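Local coordinates for glucose 1-dehydrogenase (Haloferax mediterranei, PDB 2B5W), which catalyses the zinc-dependent oxidation of D-glucose and several other aldoses with NAD(+) or, preferably, NADP(+) as the electron acceptor, at residues Tyr112-Arg115 against Gly116-Gly119; Arg137-Arg140 against Ser141-Glu144; Leu186-Leu189 against Ala190-Val194; Val331-Leu334 against Ser335-Glu338. The protein carries 1 engineered substitution. All blocks are in the same frame, centred on the assembly; numbering follows the deposited sequence.

Overall arrangement
The four contacts are local, each within one continuous run of chain, and none touches another. Contact 3 is the buried one: a regular stretch of helix 183-194 beside the parallel nucleotide-binding sheet, with i to i+4 backbone bonds and aliphatic side chains. Contacts 1 and 4 are surface contacts, and contact 2 is partly buried. Contact 1 holds a substrate-binding glutamate and turns between strands 113-115 and 119-120 through a beta bulge. Contacts 2 and 4, whose nearest atoms are about 6 Å apart, resemble each other: in each, a proline carbonyl at or just after the end of a strand accepts an i to i+3 bond. Their centres lie about 21 Å apart.

Contact 1. Residues Tyr112-Arg115 against Gly116-Gly119; sequences YFER and GIVG
Three backbone hydrogen bonds tie Glu114 to Ile117 and Val118. Glu114 N donates to Val118 O at 2.9 Å, and Glu114 O accepts twice, from Val118 N at 2.9 Å and from Ile117 N at 3.0 Å. The two donors reach that oxygen differently: Val118 N lies in the carbonyl plane on a lone pair, whereas Ile117 N stands 40° out of it. Ile117 and Val118 both face Glu114, which makes a classic beta bulge, here closing the turn after strand 113-115. Gly116 makes that turn with a positive phi.

The side chain of Glu114 crosses that of Ile117 at a slant. Its CB lies 3.8 Å from Ile117 CB, and its OE1 approaches Ile117 CG2 at the same separation. CG stands anti to the carbonyl carbon (chi1 -83°) and the chain runs on extended, which carries the carboxylate past the isoleucine branch to a salt bridge between OE2 and Arg88. Val118 CG1 packs on Glu114 CB at 3.9 Å.

On Phe113, Gly119 covers one ring face: its O sits over the ring centre, and its CA makes a CH-pi contact 4.1 Å from the centroid, 25° off the normal.

Ile117 also touches His63, a ligand of the catalytic zinc, and Thr40, which binds substrate. Glu114 itself binds substrate; its backbone is held at both N-H and C=O by the bulge, and its carboxylate by Arg88.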
loop_
_atom_site.group_PDB
_atom_site.type_symbol
_atom_site.label_atom_id
_atom_site.label_comp_id
_atom_site.label_asym_id
_atom_site.label_seq_id
_atom_site.Cartn_x
_atom_site.Cartn_y
_atom_site.Cartn_z
ATOM N N TYR A 112 -14.014 9.256 16.618
ATOM C CA TYR A 112 -14.275 10.572 16.071
ATOM C C TYR A 112 -15.755 10.656 15.799
ATOM O O TYR A 112 -16.446 9.648 15.621
ATOM C CB TYR A 112 -13.549 10.789 14.719
ATOM C CG TYR A 112 -13.942 9.792 13.657
ATOM C CD1 TYR A 112 -15.027 10.014 12.821
ATOM C CD2 TYR A 112 -13.244 8.592 13.511
ATOM C CE1 TYR A 112 -15.392 9.089 11.876
ATOM C CE2 TYR A 112 -13.607 7.673 12.578
ATOM C CZ TYR A 112 -14.662 7.921 11.743
ATOM O OH TYR A 112 -15.035 6.990 10.788
ATOM N N PHE A 113 -16.203 11.891 15.681
ATOM C CA PHE A 113 -17.428 12.234 14.973
ATOM C C PHE A 113 -17.046 12.945 13.660
ATOM O O PHE A 113 -15.991 13.566 13.569
ATOM C CB PHE A 113 -18.246 13.222 15.793
ATOM C CG PHE A 113 -18.813 12.674 17.084
ATOM C CD1 PHE A 113 -19.134 11.332 17.230
ATOM C CD2 PHE A 113 -19.099 13.548 18.119
ATOM C CE1 PHE A 113 -19.703 10.857 18.422
ATOM C CE2 PHE A 113 -19.666 13.055 19.336
ATOM C CZ PHE A 113 -19.971 11.733 19.446
ATOM N N GLU A 114 -17.935 12.856 12.672
ATOM C CA GLU A 114 -17.815 13.604 11.423
ATOM C C GLU A 114 -19.041 14.496 11.303
ATOM O O GLU A 114 -20.155 14.024 11.242
ATOM C CB GLU A 114 -17.709 12.668 10.204
ATOM C CG GLU A 114 -16.285 12.183 10.004
ATOM C CD GLU A 114 -16.129 11.105 8.946
ATOM O OE1 GLU A 114 -17.141 10.547 8.480
ATOM O OE2 GLU A 114 -14.964 10.807 8.597
ATOM N N ARG A 115 -18.818 15.781 11.276
ATOM C CA ARG A 115 -19.909 16.751 11.196
ATOM C C ARG A 115 -20.694 16.536 9.896
ATOM O O ARG A 115 -20.128 16.474 8.799
ATOM C CB ARG A 115 -19.346 18.166 11.303
ATOM C CG ARG A 115 -18.859 18.491 12.730
ATOM C CD ARG A 115 -18.851 19.934 13.164
ATOM N NE ARG A 115 -20.155 20.572 12.985
ATOM C CZ ARG A 115 -20.451 21.792 13.383
ATOM N NH1 ARG A 115 -19.564 22.536 14.031
ATOM N NH2 ARG A 115 -21.658 22.289 13.104
ATOM N N GLY A 116 -22.016 16.398 10.046
ATOM C CA GLY A 116 -22.919 16.164 8.934
ATOM C C GLY A 116 -23.038 14.716 8.499
ATOM O O GLY A 116 -23.730 14.411 7.537
ATOM N N ILE A 117 -22.330 13.818 9.171
ATOM C CA ILE A 117 -22.221 12.444 8.710
ATOM C C ILE A 117 -22.472 11.447 9.839
ATOM O O ILE A 117 -23.345 10.593 9.728
ATOM C CB ILE A 117 -20.856 12.204 8.060
ATOM C CG1 ILE A 117 -20.623 13.178 6.936
ATOM C CG2 ILE A 117 -20.785 10.760 7.521
ATOM C CD1 ILE A 117 -19.183 13.125 6.380
ATOM N N VAL A 118 -21.679 11.532 10.898
ATOM C CA VAL A 118 -21.872 10.619 12.040
ATOM C C VAL A 118 -21.590 11.272 13.380
ATOM O O VAL A 118 -20.484 11.754 13.664
ATOM C CB VAL A 118 -21.067 9.322 11.870
ATOM C CG1 VAL A 118 -19.577 9.602 11.617
ATOM C CG2 VAL A 118 -21.276 8.391 13.080
ATOM N N GLY A 119 -22.617 11.328 14.217
ATOM C CA GLY A 119 -22.462 11.748 15.589
ATOM C C GLY A 119 -22.515 13.227 15.902
ATOM O O GLY A 119 -22.593 13.611 17.076
#

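Contact 2. Residues Arg137-Arg140 against Ser141-Glu144; sequences RIPR and SQAE
A short 3-10 turn, beginning at Arg140, follows strand 135-137 on the way to helix 149-164. Two successive i to i+3 bonds define it: Gln142 N to Pro139 O at 2.9 Å and Ala143 N to Arg140 O at 3.1 Å. Both donors stand well above the carbonyl planes, by 54° and 58°, so neither uses a lone pair direction.

Gln142 folds its side chain back over the proline. With CG anti to the carbonyl carbon (chi1 -69°) and the chain extended beyond it, the amide crosses the pyrrolidine ring, bringing OE1 to 3.4 Å from Pro139 CD and NE2 to 3.8 Å from Pro139 CG. OE1 is buried with no hydrogen-bond partner in the model, while NE2 donates to Thr313 O. Nearer the backbone, the CD1 end of Ile138 meets Gln142 CB at 3.8 Å and Gln142 O at 3.7 Å.

Helix 306-318 covers this side of the turn, since Thr313 touches both Ile138 and Pro139, and Phe316 and Thr317 touch Gln142. Strand 82-85 supplies Ile82, against which Ile138 and Ala143 pack.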
loop_
_atom_site.group_PDB
_atom_site.type_symbol
_atom_site.label_atom_id
_atom_site.label_comp_id
_atom_site.label_asym_id
_atom_site.label_seq_id
_atom_site.Cartn_x
_atom_site.Cartn_y
_atom_site.Cartn_z
ATOM N N ARG A 137 -8.408 29.118 7.040
ATOM C CA ARG A 137 -8.578 30.305 6.238
ATOM C C ARG A 137 -8.209 29.979 4.808
ATOM O O ARG A 137 -7.238 29.259 4.545
ATOM C CB ARG A 137 -7.655 31.415 6.757
ATOM C CG ARG A 137 -8.139 31.989 8.096
ATOM C CD ARG A 137 -7.081 32.836 8.825
ATOM N NE ARG A 137 -6.084 31.950 9.378
ATOM C CZ ARG A 137 -5.063 32.322 10.148
ATOM N NH1 ARG A 137 -4.864 33.591 10.454
ATOM N NH2 ARG A 137 -4.229 31.397 10.585
ATOM N N ILE A 138 -9.011 30.505 3.885
ATOM C CA ILE A 138 -8.749 30.329 2.458
ATOM C C ILE A 138 -8.749 31.707 1.814
ATOM O O ILE A 138 -9.333 32.680 2.331
ATOM C CB ILE A 138 -9.795 29.383 1.792
ATOM C CG1 ILE A 138 -11.183 30.020 1.754
ATOM C CG2 ILE A 138 -9.826 28.039 2.467
ATOM C CD1 ILE A 138 -12.168 29.233 0.874
ATOM N N PRO A 139 -8.182 31.795 0.611
ATOM C CA PRO A 139 -8.248 33.082 -0.098
ATOM C C PRO A 139 -9.673 33.615 -0.267
ATOM O O PRO A 139 -10.629 32.856 -0.528
ATOM C CB PRO A 139 -7.584 32.772 -1.444
ATOM C CG PRO A 139 -6.687 31.632 -1.159
ATOM C CD PRO A 139 -7.476 30.764 -0.151
ATOM N N ARG A 140 -9.850 34.920 -0.112
ATOM C CA ARG A 140 -11.196 35.515 -0.217
ATOM C C ARG A 140 -11.902 35.163 -1.504
ATOM O O ARG A 140 -13.130 35.000 -1.554
ATOM C CB ARG A 140 -11.168 37.053 -0.113
ATOM C CG ARG A 140 -10.653 37.557 1.162
ATOM C CD ARG A 140 -10.851 39.053 1.347
ATOM N NE ARG A 140 -11.033 39.378 2.760
ATOM C CZ ARG A 140 -12.183 39.274 3.422
ATOM N NH1 ARG A 140 -13.304 38.864 2.826
ATOM N NH2 ARG A 140 -12.207 39.589 4.703
ATOM N N SER A 141 -11.158 35.106 -2.599
ATOM C CA SER A 141 -11.707 34.813 -3.897
ATOM C C SER A 141 -12.151 33.360 -4.111
ATOM O O SER A 141 -12.760 33.023 -5.121
ATOM C CB SER A 141 -10.769 35.206 -5.020
ATOM O OG SER A 141 -9.460 34.676 -4.846
ATOM N N GLN A 142 -11.804 32.495 -3.168
ATOM C CA GLN A 142 -12.296 31.114 -3.154
ATOM C C GLN A 142 -13.586 30.970 -2.374
ATOM O O GLN A 142 -14.086 29.867 -2.206
ATOM C CB GLN A 142 -11.188 30.171 -2.628
ATOM C CG GLN A 142 -10.043 30.100 -3.664
ATOM C CD GLN A 142 -8.849 29.231 -3.249
ATOM O OE1 GLN A 142 -8.924 28.511 -2.285
ATOM N NE2 GLN A 142 -7.754 29.321 -4.018
ATOM N N ALA A 143 -14.164 32.072 -1.920
ATOM C CA ALA A 143 -15.431 31.980 -1.202
ATOM C C ALA A 143 -16.529 31.395 -2.067
ATOM O O ALA A 143 -17.305 30.594 -1.552
ATOM C CB ALA A 143 -15.860 33.308 -0.700
ATOM N N GLU A 144 -16.651 31.854 -3.318
ATOM C CA GLU A 144 -17.734 31.411 -4.194
ATOM C C GLU A 144 -17.766 29.901 -4.336
ATOM O O GLU A 144 -18.810 29.257 -4.245
ATOM C CB GLU A 144 -17.641 32.121 -5.574
ATOM C CG GLU A 144 -18.682 31.666 -6.581
ATOM C CD GLU A 144 -18.447 32.150 -7.997
ATOM O OE1 GLU A 144 -19.112 31.609 -8.915
ATOM O OE2 GLU A 144 -17.604 33.048 -8.190
#

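Contact 3. Residues Leu186-Leu189 against Ala190-Val194; sequences LLTL and AMLKV
Leu186 O, Leu187 O, Thr188 O and Leu189 O accept in turn from the amides of Ala190, Met191, Leu192 and Lys193, the i to i+4 ladder of an alpha-helix. The shortest rung, Leu192 N to Thr188 O, measures 2.8 Å and runs nearly along the C=O axis; Met191 N to Leu187 O, at 2.9 Å, lies in the carbonyl plane. The outer two rungs are each tilted 24° from it, and the N-H of Lys193 bends most, at 145°. Val194 N makes weak bonds to Ala190 O and Met191 O.

The buried hydroxyl of Thr188 is satisfied within the protein: OG1 hydrogen-bonds to Leu184 O, one turn back, and to Thr155 OG1 of helix 149-164. Helix 183-194 is the first helix of the Rossmann fold, linking strands 175-179 and 201-206 in a beta-alpha-beta unit, and Leu184 near its start binds NADP(+).

Thr188 and Leu192 lie side by side, with CG2 of the threonine 4.0 Å from CD1 of the leucine, and both touch Val178 of the sheet. Met191 turns elsewhere: its CG, lying beside the backbone N (chi1 -62°), is brought within 3.2 Å of Leu187 O, and its SD packs at 4.4 Å on Leu187 CG. The exposed Lys193 donates through NZ to Leu221 O.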
loop_
_atom_site.group_PDB
_atom_site.type_symbol
_atom_site.label_atom_id
_atom_site.label_comp_id
_atom_site.label_asym_id
_atom_site.label_seq_id
_atom_site.Cartn_x
_atom_site.Cartn_y
_atom_site.Cartn_z
ATOM N N LEU A 186 -14.270 13.266 -10.884
ATOM C CA LEU A 186 -13.993 14.263 -11.903
ATOM C C LEU A 186 -13.057 15.344 -11.347
ATOM O O LEU A 186 -12.159 15.810 -12.024
ATOM C CB LEU A 186 -15.275 14.891 -12.432
ATOM C CG LEU A 186 -16.196 13.898 -13.149
ATOM C CD1 LEU A 186 -17.503 14.579 -13.509
ATOM C CD2 LEU A 186 -15.586 13.398 -14.409
ATOM N N LEU A 187 -13.293 15.759 -10.099
ATOM C CA LEU A 187 -12.363 16.698 -9.458
ATOM C C LEU A 187 -10.943 16.111 -9.430
ATOM O O LEU A 187 -9.953 16.791 -9.758
ATOM C CB LEU A 187 -12.850 16.977 -8.033
ATOM C CG LEU A 187 -12.332 18.132 -7.230
ATOM C CD1 LEU A 187 -12.616 19.434 -7.938
ATOM C CD2 LEU A 187 -13.031 18.064 -5.862
ATOM N N THR A 188 -10.850 14.839 -9.065
ATOM C CA THR A 188 -9.596 14.151 -8.985
ATOM C C THR A 188 -8.896 14.096 -10.343
ATOM O O THR A 188 -7.696 14.318 -10.439
ATOM C CB THR A 188 -9.775 12.763 -8.403
ATOM O OG1 THR A 188 -10.283 12.874 -7.066
ATOM C CG2 THR A 188 -8.505 12.035 -8.314
ATOM N N LEU A 189 -9.657 13.835 -11.397
ATOM C CA LEU A 189 -9.075 13.782 -12.730
ATOM C C LEU A 189 -8.414 15.130 -13.113
ATOM O O LEU A 189 -7.314 15.147 -13.654
ATOM C CB LEU A 189 -10.164 13.366 -13.717
ATOM C CG LEU A 189 -9.746 13.159 -15.167
ATOM C CD1 LEU A 189 -8.821 12.002 -15.312
ATOM C CD2 LEU A 189 -11.017 13.012 -16.031
ATOM N N ALA A 190 -9.089 16.258 -12.854
ATOM C CA ALA A 190 -8.529 17.568 -13.102
ATOM C C ALA A 190 -7.326 17.832 -12.218
ATOM O O ALA A 190 -6.324 18.412 -12.665
ATOM C CB ALA A 190 -9.565 18.662 -12.892
ATOM N N MET A 191 -7.392 17.392 -10.965
ATOM C CA MET A 191 -6.221 17.498 -10.106
ATOM C C MET A 191 -5.003 16.712 -10.647
ATOM O O MET A 191 -3.885 17.174 -10.599
ATOM C CB MET A 191 -6.521 17.048 -8.676
ATOM C CG MET A 191 -7.583 17.895 -7.998
ATOM S SD MET A 191 -8.091 17.250 -6.395
ATOM C CE MET A 191 -6.502 17.266 -5.512
ATOM N N LEU A 192 -5.226 15.515 -11.148
ATOM C CA LEU A 192 -4.156 14.702 -11.693
ATOM C C LEU A 192 -3.564 15.358 -12.938
ATOM O O LEU A 192 -2.372 15.286 -13.162
ATOM C CB LEU A 192 -4.615 13.257 -11.979
ATOM C CG LEU A 192 -4.937 12.469 -10.713
ATOM C CD1 LEU A 192 -5.693 11.192 -11.034
ATOM C CD2 LEU A 192 -3.664 12.124 -9.910
ATOM N N LYS A 193 -4.386 16.055 -13.714
ATOM C CA LYS A 193 -3.869 16.712 -14.893
ATOM C C LYS A 193 -2.808 17.738 -14.533
ATOM O O LYS A 193 -1.863 17.971 -15.302
ATOM C CB LYS A 193 -5.024 17.384 -15.638
ATOM C CG LYS A 193 -4.633 18.002 -16.956
ATOM C CD LYS A 193 -5.860 18.489 -17.680
ATOM C CE LYS A 193 -5.528 19.206 -18.989
ATOM N NZ LYS A 193 -5.233 18.213 -20.022
ATOM N N VAL A 194 -2.996 18.410 -13.383
ATOM C CA VAL A 194 -2.073 19.453 -12.960
ATOM C C VAL A 194 -1.070 19.033 -11.881
ATOM O O VAL A 194 -0.246 19.860 -11.438
ATOM C CB VAL A 194 -2.813 20.779 -12.534
ATOM C CG1 VAL A 194 -3.641 21.297 -13.674
ATOM C CG2 VAL A 194 -3.642 20.583 -11.294
#

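Contact 4. Residues Val331-Leu334 against Ser335-Glu338; sequences VHPL and SEFE
Pro333 is overlapped by the hydroxyl of Ser335, whose OG lies 3.4 Å from Pro333 CB and 3.5 Å from Pro333 CG. That position follows from chi1 of Ser335 (56°), which puts OG between the backbone N and the carbonyl carbon and turns it back onto the ring. The two residues stand at the change from strand 328-333 to a turn with 3-10 character on the path to strand 349-353, within the strand-loop-strand element whose two strands pair in parallel.

The turn is held by Glu336 N donating to Pro333 O at 2.9 Å, with the amide 50° above the carbonyl plane rather than on a lone pair. A second bond, Phe337 N to Leu334 O, is weak, being longer and more bent. Just before the turn, His332 CB points toward the later residues and approaches Glu336 O at 3.7 Å. The backbone of His332 bonds to Ala351 and Glu353 of strand 349-353.

Leu334 and Phe337 form the apolar side of the turn, and both also pack on Ile4 of strand 2-7. CG of Leu334 stands opposite its backbone N (chi1 -179°), and CD1 meets Phe337 CB at 4.4 Å. The carbonyl of Leu334 approaches the Phe337 ring at its edge and in its plane, where the oxygen sits 3.5 Å from CD1 of that ring.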
loop_
_atom_site.group_PDB
_atom_site.type_symbol
_atom_site.label_atom_id
_atom_site.label_comp_id
_atom_site.label_asym_id
_atom_site.label_seq_id
_atom_site.Cartn_x
_atom_site.Cartn_y
_atom_site.Cartn_z
ATOM N N VAL A 331 -25.937 25.829 -8.056
ATOM C CA VAL A 331 -25.877 26.412 -6.744
ATOM C C VAL A 331 -27.286 26.960 -6.488
ATOM O O VAL A 331 -27.815 27.740 -7.287
ATOM C CB VAL A 331 -24.837 27.503 -6.630
ATOM C CG1 VAL A 331 -24.818 28.026 -5.219
ATOM C CG2 VAL A 331 -23.438 26.925 -6.955
ATOM N N HIS A 332 -27.887 26.499 -5.412
ATOM C CA HIS A 332 -29.285 26.758 -5.119
ATOM C C HIS A 332 -29.418 27.552 -3.865
ATOM O O HIS A 332 -28.857 27.199 -2.821
ATOM C CB HIS A 332 -30.010 25.443 -4.992
ATOM C CG HIS A 332 -29.997 24.669 -6.262
ATOM N ND1 HIS A 332 -29.062 23.692 -6.540
ATOM C CD2 HIS A 332 -30.760 24.790 -7.373
ATOM C CE1 HIS A 332 -29.283 23.218 -7.756
ATOM N NE2 HIS A 332 -30.297 23.873 -8.286
ATOM N N PRO A 333 -30.186 28.634 -3.924
ATOM C CA PRO A 333 -30.446 29.364 -2.700
ATOM C C PRO A 333 -31.232 28.535 -1.722
ATOM O O PRO A 333 -31.985 27.640 -2.118
ATOM C CB PRO A 333 -31.258 30.576 -3.176
ATOM C CG PRO A 333 -31.909 30.111 -4.437
ATOM C CD PRO A 333 -30.875 29.213 -5.089
ATOM N N LEU A 334 -31.056 28.810 -0.436
ATOM C CA LEU A 334 -31.779 28.114 0.616
ATOM C C LEU A 334 -33.296 28.127 0.352
ATOM O O LEU A 334 -33.969 27.110 0.567
ATOM C CB LEU A 334 -31.471 28.761 1.954
ATOM C CG LEU A 334 -32.131 28.115 3.156
ATOM C CD1 LEU A 334 -31.775 26.656 3.324
ATOM C CD2 LEU A 334 -31.785 28.902 4.401
ATOM N N SER A 335 -33.771 29.239 -0.201
ATOM C CA SER A 335 -35.196 29.393 -0.560
ATOM C C SER A 335 -35.702 28.268 -1.453
ATOM O O SER A 335 -36.855 27.898 -1.344
ATOM C CB SER A 335 -35.437 30.762 -1.204
ATOM O OG SER A 335 -34.586 30.928 -2.339
ATOM N N GLU A 336 -34.840 27.713 -2.312
ATOM C CA GLU A 336 -35.159 26.635 -3.244
ATOM C C GLU A 336 -34.119 25.510 -3.128
ATOM O O GLU A 336 -33.536 25.053 -4.105
ATOM C CB GLU A 336 -35.211 27.198 -4.672
ATOM C CG GLU A 336 -35.929 28.532 -4.823
ATOM C CD GLU A 336 -37.423 28.461 -4.565
ATOM O OE1 GLU A 336 -38.029 27.356 -4.714
ATOM O OE2 GLU A 336 -38.015 29.531 -4.212
ATOM N N PHE A 337 -33.861 25.087 -1.908
ATOM C CA PHE A 337 -32.711 24.206 -1.651
ATOM C C PHE A 337 -32.846 22.802 -2.213
ATOM O O PHE A 337 -31.852 22.161 -2.472
ATOM C CB PHE A 337 -32.445 24.126 -0.162
ATOM C CG PHE A 337 -33.394 23.230 0.537
ATOM C CD1 PHE A 337 -34.582 23.730 1.046
ATOM C CD2 PHE A 337 -33.114 21.873 0.664
ATOM C CE1 PHE A 337 -35.489 22.871 1.681
ATOM C CE2 PHE A 337 -34.011 21.020 1.302
ATOM C CZ PHE A 337 -35.191 21.524 1.807
ATOM N N GLU A 338 -34.073 22.320 -2.406
ATOM C CA GLU A 338 -34.301 20.900 -2.665
ATOM C C GLU A 338 -33.538 20.373 -3.870
ATOM O O GLU A 338 -33.027 19.246 -3.845
ATOM C CB GLU A 338 -35.802 20.620 -2.841
ATOM C CG GLU A 338 -36.560 20.549 -1.529
ATOM C CD GLU A 338 -38.011 20.971 -1.651
ATOM O OE1 GLU A 338 -38.680 20.540 -2.617
ATOM O OE2 GLU A 338 -38.482 21.743 -0.781
#